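Local coordinates for protein glycosyl hydrolase BlGH5_18 (Bifidobacterium longum subsp. infantis, PDB 7LQX) that probably hydrolyses glycosidic bonds during N-glycan breakdown, as a glycosidase of family GH5, subfamily 18, at residues Trp234-Thr239 with Pro280-Glu285; His253-Ala258 with Glu391-Leu396; Arg56-Asp61 with Ala346-Ala351; Thr230-Val235 with Trp273-Gly278. All blocks are in the same frame, centred on the assembly; numbering follows the deposited sequence.

Contact 1 (Trp234-Thr239 with Pro280-Glu285); sequences WVFNGT and PQNVLE
One proline ring, that of Pro280, touches three consecutive side chains of the facing loop, and no hydrogen bond crosses between the two segments. Its CB lies 3.6 Å from Phe236 CD2, at the edge of the phenyl ring and near its plane. Round the pyrrolidine, CD rests 4.0 Å from Val235 CG2, while CG comes to the indole edge of Trp234, 4.1 Å from CE3. Phe236 turns its CG between its own backbone N and carbonyl carbon (chi1 58°), which folds the ring back toward the indole, and Trp234 CB lies over one phenyl face near the rim. Asn282 covers the root of the same side chain: its OD1 is 3.6 Å from Phe236 CB, and the amide stands steeply to the ring, the planes 78° apart. On the backbone, Val283 CG2 comes to 4.0 Å from Phe236 CA. A serine in place of Phe236 would probably deprive the Pro280 ring of the phenyl edge it packs on and open a gap beside Trp234. Farther along, Asn237 OD1 forms an Asx turn, accepting from Thr239 N (3.1 Å) and also from Thr239 OG1 on a lone pair, just where Gly238 takes the N-cap position of helix 239-243. The two loops follow strands 229-233 and 272-277 at the C-terminal mouth of the (beta/alpha)8 barrel, the end where GH5 enzymes bind substrate; Val235 and Leu284 both pack on Phe292 of helix 289-300, and Val235 also meets His253 of helix 248-264.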
# COMPACT_ATOMS: atom_id res chain seq x y z
N TRP A 234 -22.83 -2.84 -13.98
CA TRP A 234 -22.08 -1.72 -14.56
C TRP A 234 -22.14 -1.79 -16.08
O TRP A 234 -21.46 -2.61 -16.70
CB TRP A 234 -20.65 -1.73 -14.05
CG TRP A 234 -20.58 -1.33 -12.62
CD1 TRP A 234 -20.35 -2.13 -11.54
CD2 TRP A 234 -20.80 -0.01 -12.11
NE1 TRP A 234 -20.39 -1.39 -10.38
CE2 TRP A 234 -20.67 -0.08 -10.71
CE3 TRP A 234 -21.10 1.21 -12.69
CZ2 TRP A 234 -20.80 1.03 -9.89
CZ3 TRP A 234 -21.24 2.32 -11.88
CH2 TRP A 234 -21.10 2.22 -10.50
N VAL A 235 -22.91 -0.88 -16.68
CA VAL A 235 -23.17 -0.92 -18.12
C VAL A 235 -22.01 -0.41 -18.96
O VAL A 235 -22.11 -0.46 -20.20
CB VAL A 235 -24.49 -0.20 -18.48
CG1 VAL A 235 -25.68 -0.95 -17.88
CG2 VAL A 235 -24.48 1.26 -18.03
N PHE A 236 -20.92 0.05 -18.35
CA PHE A 236 -19.70 0.30 -19.11
C PHE A 236 -18.97 -0.99 -19.50
O PHE A 236 -17.90 -0.92 -20.13
CB PHE A 236 -18.74 1.23 -18.35
CG PHE A 236 -18.32 0.75 -16.99
CD1 PHE A 236 -17.67 -0.46 -16.81
CD2 PHE A 236 -18.54 1.55 -15.88
CE1 PHE A 236 -17.28 -0.87 -15.54
CE2 PHE A 236 -18.13 1.14 -14.62
CZ PHE A 236 -17.50 -0.06 -14.46
N ASN A 237 -19.52 -2.15 -19.17
CA ASN A 237 -18.91 -3.43 -19.48
C ASN A 237 -19.13 -3.89 -20.91
O ASN A 237 -18.94 -5.08 -21.20
CB ASN A 237 -19.46 -4.50 -18.53
CG ASN A 237 -20.93 -4.80 -18.77
OD1 ASN A 237 -21.58 -4.24 -19.65
ND2 ASN A 237 -21.47 -5.72 -17.97
N GLY A 238 -19.52 -2.99 -21.81
CA GLY A 238 -19.82 -3.33 -23.18
C GLY A 238 -21.29 -3.25 -23.51
O GLY A 238 -21.64 -3.22 -24.69
N THR A 239 -22.16 -3.21 -22.50
CA THR A 239 -23.59 -3.18 -22.77
C THR A 239 -24.00 -1.85 -23.39
O THR A 239 -24.64 -1.82 -24.44
CB THR A 239 -24.37 -3.46 -21.49
OG1 THR A 239 -23.99 -4.75 -20.98
CG2 THR A 239 -25.84 -3.47 -21.77
N PRO A 280 -22.84 5.22 -15.09
CA PRO A 280 -21.47 5.68 -15.39
C PRO A 280 -21.40 6.58 -16.62
O PRO A 280 -21.80 6.21 -17.72
CB PRO A 280 -20.71 4.37 -15.62
CG PRO A 280 -21.76 3.43 -16.10
CD PRO A 280 -23.01 3.78 -15.35
N GLN A 281 -20.80 7.76 -16.43
CA GLN A 281 -20.76 8.77 -17.48
C GLN A 281 -19.62 8.58 -18.47
O GLN A 281 -19.45 9.43 -19.34
CB GLN A 281 -20.78 10.18 -16.88
CG GLN A 281 -22.15 10.48 -16.29
CD GLN A 281 -22.20 11.72 -15.43
OE1 GLN A 281 -22.87 11.74 -14.40
NE2 GLN A 281 -21.50 12.76 -15.85
N ASN A 282 -18.85 7.50 -18.38
CA ASN A 282 -17.99 7.13 -19.50
C ASN A 282 -18.80 6.57 -20.66
O ASN A 282 -18.31 6.56 -21.80
CB ASN A 282 -16.88 6.17 -19.08
CG ASN A 282 -17.39 4.91 -18.40
OD1 ASN A 282 -18.57 4.77 -18.09
ND2 ASN A 282 -16.47 3.98 -18.14
N VAL A 283 -20.04 6.15 -20.41
CA VAL A 283 -20.92 5.65 -21.46
C VAL A 283 -22.28 6.34 -21.50
O VAL A 283 -22.91 6.36 -22.58
CB VAL A 283 -21.09 4.11 -21.39
CG1 VAL A 283 -19.74 3.43 -21.66
CG2 VAL A 283 -21.66 3.68 -20.05
N LEU A 284 -22.76 6.91 -20.40
CA LEU A 284 -24.02 7.63 -20.37
C LEU A 284 -23.78 9.14 -20.30
O LEU A 284 -22.74 9.59 -19.80
CB LEU A 284 -24.84 7.24 -19.14
CG LEU A 284 -25.03 5.75 -18.92
CD1 LEU A 284 -25.81 5.52 -17.60
CD2 LEU A 284 -25.69 5.04 -20.09
N GLU A 285 -24.75 9.91 -20.77
CA GLU A 285 -24.70 11.35 -20.61
C GLU A 285 -25.28 11.75 -19.26
O GLU A 285 -26.21 11.12 -18.76
CB GLU A 285 -25.52 12.03 -21.72
CG GLU A 285 -25.02 11.71 -23.12
CD GLU A 285 -23.55 12.02 -23.29
OE1 GLU A 285 -23.15 13.17 -23.03
OE2 GLU A 285 -22.79 11.10 -23.67

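Contact 2 (His253-Ala258 with Glu391-Leu396); sequences HALYLA and ERWMRL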
# COMPACT_ATOMS: atom_id res chain seq x y z
N HIS A 253 -29.85 -4.38 -17.86
CA HIS A 253 -28.68 -5.16 -17.48
C HIS A 253 -28.77 -5.66 -16.05
O HIS A 253 -28.36 -6.80 -15.76
CB HIS A 253 -27.39 -4.35 -17.70
CG HIS A 253 -26.15 -5.16 -17.47
ND1 HIS A 253 -25.52 -5.22 -16.24
CD2 HIS A 253 -25.45 -5.96 -18.30
CE1 HIS A 253 -24.48 -6.03 -16.33
NE2 HIS A 253 -24.41 -6.49 -17.57
N ALA A 254 -29.25 -4.83 -15.12
CA ALA A 254 -29.30 -5.26 -13.72
C ALA A 254 -30.30 -6.39 -13.54
O ALA A 254 -30.02 -7.37 -12.84
CB ALA A 254 -29.64 -4.08 -12.81
N LEU A 255 -31.48 -6.26 -14.15
CA LEU A 255 -32.45 -7.35 -14.14
C LEU A 255 -31.85 -8.63 -14.71
O LEU A 255 -32.05 -9.73 -14.18
CB LEU A 255 -33.68 -6.95 -14.96
CG LEU A 255 -34.71 -8.05 -15.19
CD1 LEU A 255 -35.25 -8.59 -13.87
CD2 LEU A 255 -35.85 -7.55 -16.06
N TYR A 256 -31.12 -8.50 -15.82
CA TYR A 256 -30.52 -9.67 -16.45
C TYR A 256 -29.58 -10.39 -15.50
O TYR A 256 -29.65 -11.61 -15.36
CB TYR A 256 -29.77 -9.26 -17.72
CG TYR A 256 -28.95 -10.39 -18.30
CD1 TYR A 256 -29.57 -11.49 -18.88
CD2 TYR A 256 -27.57 -10.37 -18.23
CE1 TYR A 256 -28.84 -12.53 -19.39
CE2 TYR A 256 -26.82 -11.41 -18.75
CZ TYR A 256 -27.47 -12.49 -19.33
OH TYR A 256 -26.74 -13.53 -19.86
N LEU A 257 -28.68 -9.66 -14.84
CA LEU A 257 -27.77 -10.32 -13.92
C LEU A 257 -28.53 -10.98 -12.77
O LEU A 257 -28.15 -12.06 -12.31
CB LEU A 257 -26.74 -9.33 -13.38
CG LEU A 257 -25.56 -9.07 -14.31
CD1 LEU A 257 -24.51 -8.18 -13.64
CD2 LEU A 257 -24.92 -10.37 -14.80
N ALA A 258 -29.58 -10.33 -12.29
CA ALA A 258 -30.37 -10.95 -11.23
C ALA A 258 -30.96 -12.28 -11.69
O ALA A 258 -30.87 -13.29 -10.98
CB ALA A 258 -31.46 -9.99 -10.76
N GLU A 391 -28.22 -12.25 -25.56
CA GLU A 391 -29.12 -11.69 -26.57
C GLU A 391 -30.45 -12.43 -26.65
O GLU A 391 -31.49 -11.80 -26.88
CB GLU A 391 -28.40 -11.63 -27.92
CG GLU A 391 -27.24 -10.64 -27.84
CD GLU A 391 -26.63 -10.26 -29.17
OE1 GLU A 391 -26.83 -10.96 -30.18
OE2 GLU A 391 -25.92 -9.23 -29.19
N ARG A 392 -30.47 -13.75 -26.44
CA ARG A 392 -31.75 -14.44 -26.39
C ARG A 392 -32.61 -13.94 -25.23
O ARG A 392 -33.81 -13.69 -25.39
CB ARG A 392 -31.54 -15.95 -26.28
CG ARG A 392 -30.98 -16.58 -27.54
CD ARG A 392 -30.79 -18.07 -27.36
NE ARG A 392 -30.25 -18.72 -28.55
CZ ARG A 392 -30.98 -19.10 -29.59
NH1 ARG A 392 -32.29 -18.90 -29.59
NH2 ARG A 392 -30.41 -19.71 -30.62
N TRP A 393 -32.00 -13.79 -24.05
CA TRP A 393 -32.74 -13.25 -22.92
C TRP A 393 -33.26 -11.85 -23.24
O TRP A 393 -34.43 -11.53 -22.99
CB TRP A 393 -31.88 -13.25 -21.65
CG TRP A 393 -32.66 -12.85 -20.44
CD1 TRP A 393 -33.30 -13.68 -19.55
CD2 TRP A 393 -32.93 -11.51 -19.99
NE1 TRP A 393 -33.93 -12.94 -18.58
CE2 TRP A 393 -33.72 -11.61 -18.83
CE3 TRP A 393 -32.57 -10.24 -20.47
CZ2 TRP A 393 -34.16 -10.48 -18.14
CZ3 TRP A 393 -33.01 -9.13 -19.78
CH2 TRP A 393 -33.79 -9.26 -18.62
N MSE A 394 -32.41 -11.01 -23.82
CA MSE A 394 -32.80 -9.64 -24.15
C MSE A 394 -33.98 -9.60 -25.12
O MSE A 394 -34.86 -8.74 -25.00
CB MSE A 394 -31.61 -8.84 -24.71
CG MSE A 394 -30.54 -8.54 -23.68
SE MSE A 394 -31.23 -7.31 -22.35
CE MSE A 394 -29.82 -7.53 -21.05
N ARG A 395 -34.01 -10.54 -26.07
CA ARG A 395 -35.11 -10.57 -27.03
C ARG A 395 -36.42 -10.94 -26.35
O ARG A 395 -37.45 -10.29 -26.55
CB ARG A 395 -34.79 -11.56 -28.14
CG ARG A 395 -35.68 -11.39 -29.36
CD ARG A 395 -35.71 -12.64 -30.22
NE ARG A 395 -36.58 -13.65 -29.63
CZ ARG A 395 -36.17 -14.78 -29.05
NH1 ARG A 395 -34.88 -15.08 -28.97
NH2 ARG A 395 -37.07 -15.61 -28.54
N LEU A 396 -36.40 -12.00 -25.53
CA LEU A 396 -37.58 -12.39 -24.78
C LEU A 396 -38.03 -11.29 -23.83
O LEU A 396 -39.24 -11.07 -23.66
CB LEU A 396 -37.28 -13.68 -24.01
CG LEU A 396 -37.23 -14.93 -24.88
CD1 LEU A 396 -36.56 -16.07 -24.12
CD2 LEU A 396 -38.62 -15.33 -25.36
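Tyr256 overlaps the indole of Trp393 with the edge of its ring, an offset edge-to-face pair that joins barrel helix 248-264 to helix 388-399 of the small alpha/beta domain following the (beta/alpha)8 barrel. The tyrosine and the five-membered indole ring have their centroids 5.3 Å apart and planes at 61°. Contact is made by Tyr256 CD1, which sits over one indole face, 3.5 Å from Trp393 CD2 at the fusion of the two rings. Behind it, Tyr256 CB stands over the six-membered ring, 4.1 Å from its centroid, in a CH-pi contact. The two side chains run antiparallel past one another, and Trp393, with CG anti to the backbone N (chi1 -174°), extends far enough to span helices whose axes, taken over 253-258 and 391-396, come no nearer than 11.2 Å. At the far edge of the indole, in its plane, Leu255 CD2 comes to 3.7 Å from Trp393 CH2. With a serine replacing Trp393, the edge of Tyr256 and the methyl of Leu255 would probably both lose their partner, leaving a gap between the two helices. All the touching residues are buried, and no hydrogen bond crosses; the phenolic OH of Tyr256 is hydrogen-bonded to Cys383 O instead. Trp393 also meets the ring of His397 nearly parallel, one turn along its own helix. Met394, here selenomethionine, bends at chi2 (-67°) to bring its methyl back to the barrel helix, where CE lies 3.8 Å from Tyr256 CB.

Contact 3 (Arg56-Asp61 with Ala346-Ala351); sequences RNLGMD and AFAEMA
The ring of Phe347 is met obliquely by the selenium of Met60: SE lies 4.5 Å from the ring centroid and 68° off the ring normal, and Trp311 of strand 306-312 meets the same ring at a slant. This Met-aromatic contact joins the turn that follows the first helix of the (beta/alpha)8 barrel, 45-57, to the last, 342-354, and so belongs to the closure of the barrel. Between these two side chains the nearest atoms are Met60 SE and Phe347 CE2, 3.3 Å apart. Met60, present as selenomethionine, folds at chi2 (-64°) and again at chi3, which carries its methyl past the phenyl ring to the helix surface, CE standing 3.8 Å from Ala351 CB. The bend in the chain that brings Met60 here is a Schellman motif at the end of helix 45-57: Gly59 has a positive phi (86°), and its N bonds back to Arg56 O at 2.8 Å. The small Ala348 lets the backbone come close, with Leu58 O only 3.3 Å from Ala348 CB and making a CA-H...O contact to the same residue. Gly59 O, in turn, accepts a hydrogen bond from Arg355 just beyond the helix. No direct hydrogen bond joins the segments, but one water bridges them, donating to Leu58 O at 2.7 Å and to Ala348 O at 2.8 Å.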
# COMPACT_ATOMS: atom_id res chain seq x y z
N ARG A 56 -30.18 9.57 4.87
CA ARG A 56 -31.44 9.13 5.45
C ARG A 56 -32.61 9.93 4.88
O ARG A 56 -33.70 9.39 4.65
CB ARG A 56 -31.41 9.27 6.97
CG ARG A 56 -32.75 9.02 7.68
CD ARG A 56 -33.27 7.60 7.48
NE ARG A 56 -34.58 7.41 8.11
CZ ARG A 56 -35.74 7.72 7.53
NH1 ARG A 56 -35.77 8.23 6.31
NH2 ARG A 56 -36.88 7.51 8.18
N ASN A 57 -32.40 11.23 4.65
CA ASN A 57 -33.47 12.09 4.18
C ASN A 57 -33.89 11.79 2.74
O ASN A 57 -34.96 12.23 2.33
CB ASN A 57 -33.08 13.56 4.36
CG ASN A 57 -33.18 14.00 5.80
OD1 ASN A 57 -33.74 13.30 6.64
ND2 ASN A 57 -32.63 15.17 6.10
N LEU A 58 -33.08 11.05 1.99
CA LEU A 58 -33.51 10.50 0.71
C LEU A 58 -34.48 9.34 0.86
O LEU A 58 -34.98 8.84 -0.16
CB LEU A 58 -32.31 9.97 -0.07
CG LEU A 58 -31.29 10.96 -0.62
CD1 LEU A 58 -30.22 10.17 -1.37
CD2 LEU A 58 -31.96 11.99 -1.51
N GLY A 59 -34.74 8.90 2.08
CA GLY A 59 -35.55 7.72 2.30
C GLY A 59 -34.78 6.42 2.24
O GLY A 59 -35.36 5.38 1.92
N MSE A 60 -33.48 6.46 2.54
CA MSE A 60 -32.66 5.26 2.53
C MSE A 60 -32.80 4.52 3.85
O MSE A 60 -32.97 5.13 4.90
CB MSE A 60 -31.20 5.63 2.32
CG MSE A 60 -30.93 6.40 1.05
SE MSE A 60 -31.30 5.39 -0.56
CE MSE A 60 -33.06 6.04 -0.97
N ASP A 61 -32.72 3.19 3.79
CA ASP A 61 -32.77 2.37 4.99
C ASP A 61 -31.45 1.70 5.33
O ASP A 61 -31.35 1.07 6.39
CB ASP A 61 -33.90 1.33 4.88
CG ASP A 61 -33.72 0.40 3.70
OD1 ASP A 61 -32.75 -0.38 3.70
OD2 ASP A 61 -34.54 0.47 2.76
N ALA A 346 -34.29 11.07 -8.22
CA ALA A 346 -34.88 9.92 -8.89
C ALA A 346 -34.79 8.67 -8.02
O ALA A 346 -35.76 7.90 -7.93
CB ALA A 346 -34.20 9.68 -10.24
N PHE A 347 -33.64 8.44 -7.39
CA PHE A 347 -33.49 7.25 -6.55
C PHE A 347 -34.42 7.32 -5.35
O PHE A 347 -35.03 6.30 -4.98
CB PHE A 347 -32.04 7.10 -6.12
CG PHE A 347 -31.72 5.75 -5.51
CD1 PHE A 347 -31.98 4.58 -6.21
CD2 PHE A 347 -31.13 5.66 -4.27
CE1 PHE A 347 -31.67 3.34 -5.66
CE2 PHE A 347 -30.82 4.43 -3.72
CZ PHE A 347 -31.09 3.27 -4.42
N ALA A 348 -34.58 8.50 -4.75
CA ALA A 348 -35.53 8.67 -3.66
C ALA A 348 -36.94 8.31 -4.12
O ALA A 348 -37.69 7.66 -3.39
CB ALA A 348 -35.49 10.10 -3.15
N GLU A 349 -37.31 8.73 -5.33
CA GLU A 349 -38.63 8.41 -5.86
C GLU A 349 -38.80 6.91 -6.04
O GLU A 349 -39.87 6.36 -5.76
CB GLU A 349 -38.85 9.12 -7.20
CG GLU A 349 -39.01 10.63 -7.09
CD GLU A 349 -38.68 11.36 -8.39
OE1 GLU A 349 -38.49 12.60 -8.34
OE2 GLU A 349 -38.61 10.71 -9.45
N MSE A 350 -37.75 6.24 -6.48
CA MSE A 350 -37.84 4.81 -6.70
C MSE A 350 -37.97 4.07 -5.38
O MSE A 350 -38.73 3.10 -5.27
CB MSE A 350 -36.64 4.32 -7.49
CG MSE A 350 -36.58 4.86 -8.92
SE MSE A 350 -38.16 4.53 -9.99
CE MSE A 350 -39.26 6.05 -9.49
N ALA A 351 -37.23 4.50 -4.36
CA ALA A 351 -37.35 3.88 -3.05
C ALA A 351 -38.77 4.02 -2.52
O ALA A 351 -39.35 3.07 -1.98
CB ALA A 351 -36.35 4.50 -2.09
O HOH W 1 -37.54 7.97 -0.62

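Contact 4 (Thr230-Val235 with Trp273-Gly278); sequences TIHSWV and WLQEVG. With EDO (1,2-ethanediol), chain D.
Glu276 takes the indole N-H of Trp234 on OE1 (2.9 Å from NE1, 162° at the hydrogen), a bond in the ring plane that meets the oxygen nearly along its C-O line. They lie near the C-terminal ends of neighbouring parallel strands, 229-233 and 272-277, the sixth and seventh of the (beta/alpha)8 barrel. By the family pattern Glu276 is probably the nucleophile, with Glu163 the probable acid/base. Glu276 OE2 forms a salt bridge with Arg64 and accepts from O1 of a bound ethanediol, 2.6 Å away. The carboxylate stacks over the His232 ring, planes 14° apart, without bonding to it. His232 is held at both nitrogens: ND1 by Glu163 OE2, and NE2, in the ring plane, by Gln275 NE2 at 2.8 Å. The long extended Gln275 chain, CG anti to the backbone N (chi1 -174°), brings the amide alongside that ring, while its OE1 bonds to Thr159. Leu274 and Gln275 together face Ile231, a beta bulge: Ile231 O accepts from Glu276 N at 3.2 Å and weakly from Gln275 N. Either side of the bulge, Ile231 N bonds Trp273 O (3.0 Å) and Ser233 N bonds Glu276 O (2.9 Å). Thr230 OG1 and Ser233 OG are satisfied by His203 O and His253 ND1, respectively. Gly278 N, lying over one face of the indole, has no polar partner, whereas a water accepts from Val235 N and donates to Gly278 O and to Ser233 O, 2.8 Å away.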
# COMPACT_ATOMS: atom_id res chain seq x y z
N THR A 230 -24.84 -11.34 -4.35
CA THR A 230 -24.55 -9.93 -4.58
C THR A 230 -24.26 -9.74 -6.06
O THR A 230 -23.57 -10.55 -6.68
CB THR A 230 -23.37 -9.44 -3.75
OG1 THR A 230 -22.18 -10.13 -4.14
CG2 THR A 230 -23.62 -9.67 -2.26
N ILE A 231 -24.80 -8.66 -6.62
CA ILE A 231 -24.60 -8.29 -8.02
C ILE A 231 -24.12 -6.85 -8.05
O ILE A 231 -24.62 -6.00 -7.31
CB ILE A 231 -25.90 -8.45 -8.83
CG1 ILE A 231 -26.26 -9.94 -8.89
CG2 ILE A 231 -25.76 -7.84 -10.22
CD1 ILE A 231 -27.57 -10.22 -9.51
N HIS A 232 -23.14 -6.58 -8.91
CA HIS A 232 -22.65 -5.22 -9.16
C HIS A 232 -22.85 -4.99 -10.65
O HIS A 232 -22.13 -5.56 -11.47
CB HIS A 232 -21.18 -5.07 -8.81
CG HIS A 232 -20.88 -5.19 -7.35
ND1 HIS A 232 -19.61 -5.02 -6.84
CD2 HIS A 232 -21.67 -5.48 -6.29
CE1 HIS A 232 -19.64 -5.18 -5.53
NE2 HIS A 232 -20.87 -5.49 -5.18
N SER A 233 -23.83 -4.15 -11.00
CA SER A 233 -24.27 -4.00 -12.39
C SER A 233 -23.71 -2.70 -12.97
O SER A 233 -24.11 -1.61 -12.56
CB SER A 233 -25.79 -4.01 -12.46
OG SER A 233 -26.22 -3.88 -13.80
N TRP A 234 -22.83 -2.84 -13.98
CA TRP A 234 -22.08 -1.72 -14.56
C TRP A 234 -22.14 -1.79 -16.08
O TRP A 234 -21.46 -2.61 -16.70
CB TRP A 234 -20.65 -1.73 -14.05
CG TRP A 234 -20.58 -1.33 -12.62
CD1 TRP A 234 -20.35 -2.13 -11.54
CD2 TRP A 234 -20.80 -0.01 -12.11
NE1 TRP A 234 -20.39 -1.39 -10.38
CE2 TRP A 234 -20.67 -0.08 -10.71
CE3 TRP A 234 -21.10 1.21 -12.69
CZ2 TRP A 234 -20.80 1.03 -9.89
CZ3 TRP A 234 -21.24 2.32 -11.88
CH2 TRP A 234 -21.10 2.22 -10.50
N VAL A 235 -22.91 -0.88 -16.68
CA VAL A 235 -23.17 -0.92 -18.12
C VAL A 235 -22.01 -0.41 -18.96
O VAL A 235 -22.11 -0.46 -20.20
CB VAL A 235 -24.49 -0.20 -18.48
CG1 VAL A 235 -25.68 -0.95 -17.88
CG2 VAL A 235 -24.48 1.26 -18.03
N TRP A 273 -29.27 -9.38 -3.97
CA TRP A 273 -28.98 -8.01 -3.59
C TRP A 273 -28.26 -7.33 -4.75
O TRP A 273 -27.14 -7.71 -5.09
CB TRP A 273 -28.12 -8.00 -2.32
CG TRP A 273 -27.84 -6.62 -1.79
CD1 TRP A 273 -28.38 -5.45 -2.23
CD2 TRP A 273 -26.96 -6.28 -0.72
NE1 TRP A 273 -27.89 -4.40 -1.50
CE2 TRP A 273 -27.02 -4.88 -0.56
CE3 TRP A 273 -26.13 -7.01 0.13
CZ2 TRP A 273 -26.28 -4.20 0.41
CZ3 TRP A 273 -25.41 -6.34 1.10
CH2 TRP A 273 -25.48 -4.95 1.22
N LEU A 274 -28.93 -6.37 -5.38
CA LEU A 274 -28.28 -5.45 -6.32
C LEU A 274 -27.44 -4.51 -5.46
O LEU A 274 -27.86 -3.40 -5.10
CB LEU A 274 -29.33 -4.72 -7.12
CG LEU A 274 -28.81 -3.90 -8.29
CD1 LEU A 274 -27.87 -4.67 -9.19
CD2 LEU A 274 -30.03 -3.41 -9.09
N GLN A 275 -26.26 -5.00 -5.08
CA GLN A 275 -25.41 -4.35 -4.09
C GLN A 275 -24.66 -3.16 -4.66
O GLN A 275 -24.27 -2.27 -3.89
CB GLN A 275 -24.46 -5.41 -3.51
CG GLN A 275 -23.61 -4.93 -2.35
CD GLN A 275 -22.63 -5.98 -1.85
OE1 GLN A 275 -22.66 -6.38 -0.68
NE2 GLN A 275 -21.77 -6.42 -2.72
N GLU A 276 -24.48 -3.12 -5.98
CA GLU A 276 -24.07 -1.90 -6.65
C GLU A 276 -24.82 -1.75 -7.95
O GLU A 276 -24.91 -2.70 -8.74
CB GLU A 276 -22.58 -1.89 -7.03
CG GLU A 276 -21.64 -1.91 -5.88
CD GLU A 276 -20.19 -1.94 -6.29
OE1 GLU A 276 -19.88 -1.83 -7.51
OE2 GLU A 276 -19.37 -2.10 -5.37
N VAL A 277 -25.31 -0.55 -8.19
CA VAL A 277 -25.75 -0.13 -9.52
C VAL A 277 -25.48 1.36 -9.60
O VAL A 277 -25.84 2.11 -8.68
CB VAL A 277 -27.22 -0.48 -9.78
CG1 VAL A 277 -28.08 0.03 -8.65
CG2 VAL A 277 -27.67 0.07 -11.13
N GLY A 278 -24.82 1.80 -10.66
CA GLY A 278 -24.54 3.20 -10.88
C GLY A 278 -24.80 3.59 -12.32
O GLY A 278 -25.12 2.74 -13.16
C1 EDO D . -17.11 -0.34 -6.89
O1 EDO D . -17.08 -1.73 -6.56
C2 EDO D . -15.86 0.32 -6.30
O2 EDO D . -14.71 -0.34 -6.85
O HOH W 2 -24.79 0.31 -14.45

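How the contacts relate
Contact 4, about 5 Å from the chain centre, is the most polar of the four; the others lie about 16 to 19 Å out and have no direct hydrogen bond across. Contacts 2, 3 and 4 are buried; contact 1 is only partly so, with Asn282 exposed. It continues from the strands of contact 4 into the barrel-mouth loops, sharing Trp234 and Val235. Contact 2 leans on both: His253 bonds Ser233 through ND1 and OG and packs against Asn237, while Tyr256 packs on the small domain, so helix 248-264 links the two. Contact 3 stands apart, joining the turn after helix 45-57 to helix 342-354 by selenium, methyl and water contacts, where contact 2 relies on an edge-to-face aromatic pair and contact 1 on a proline.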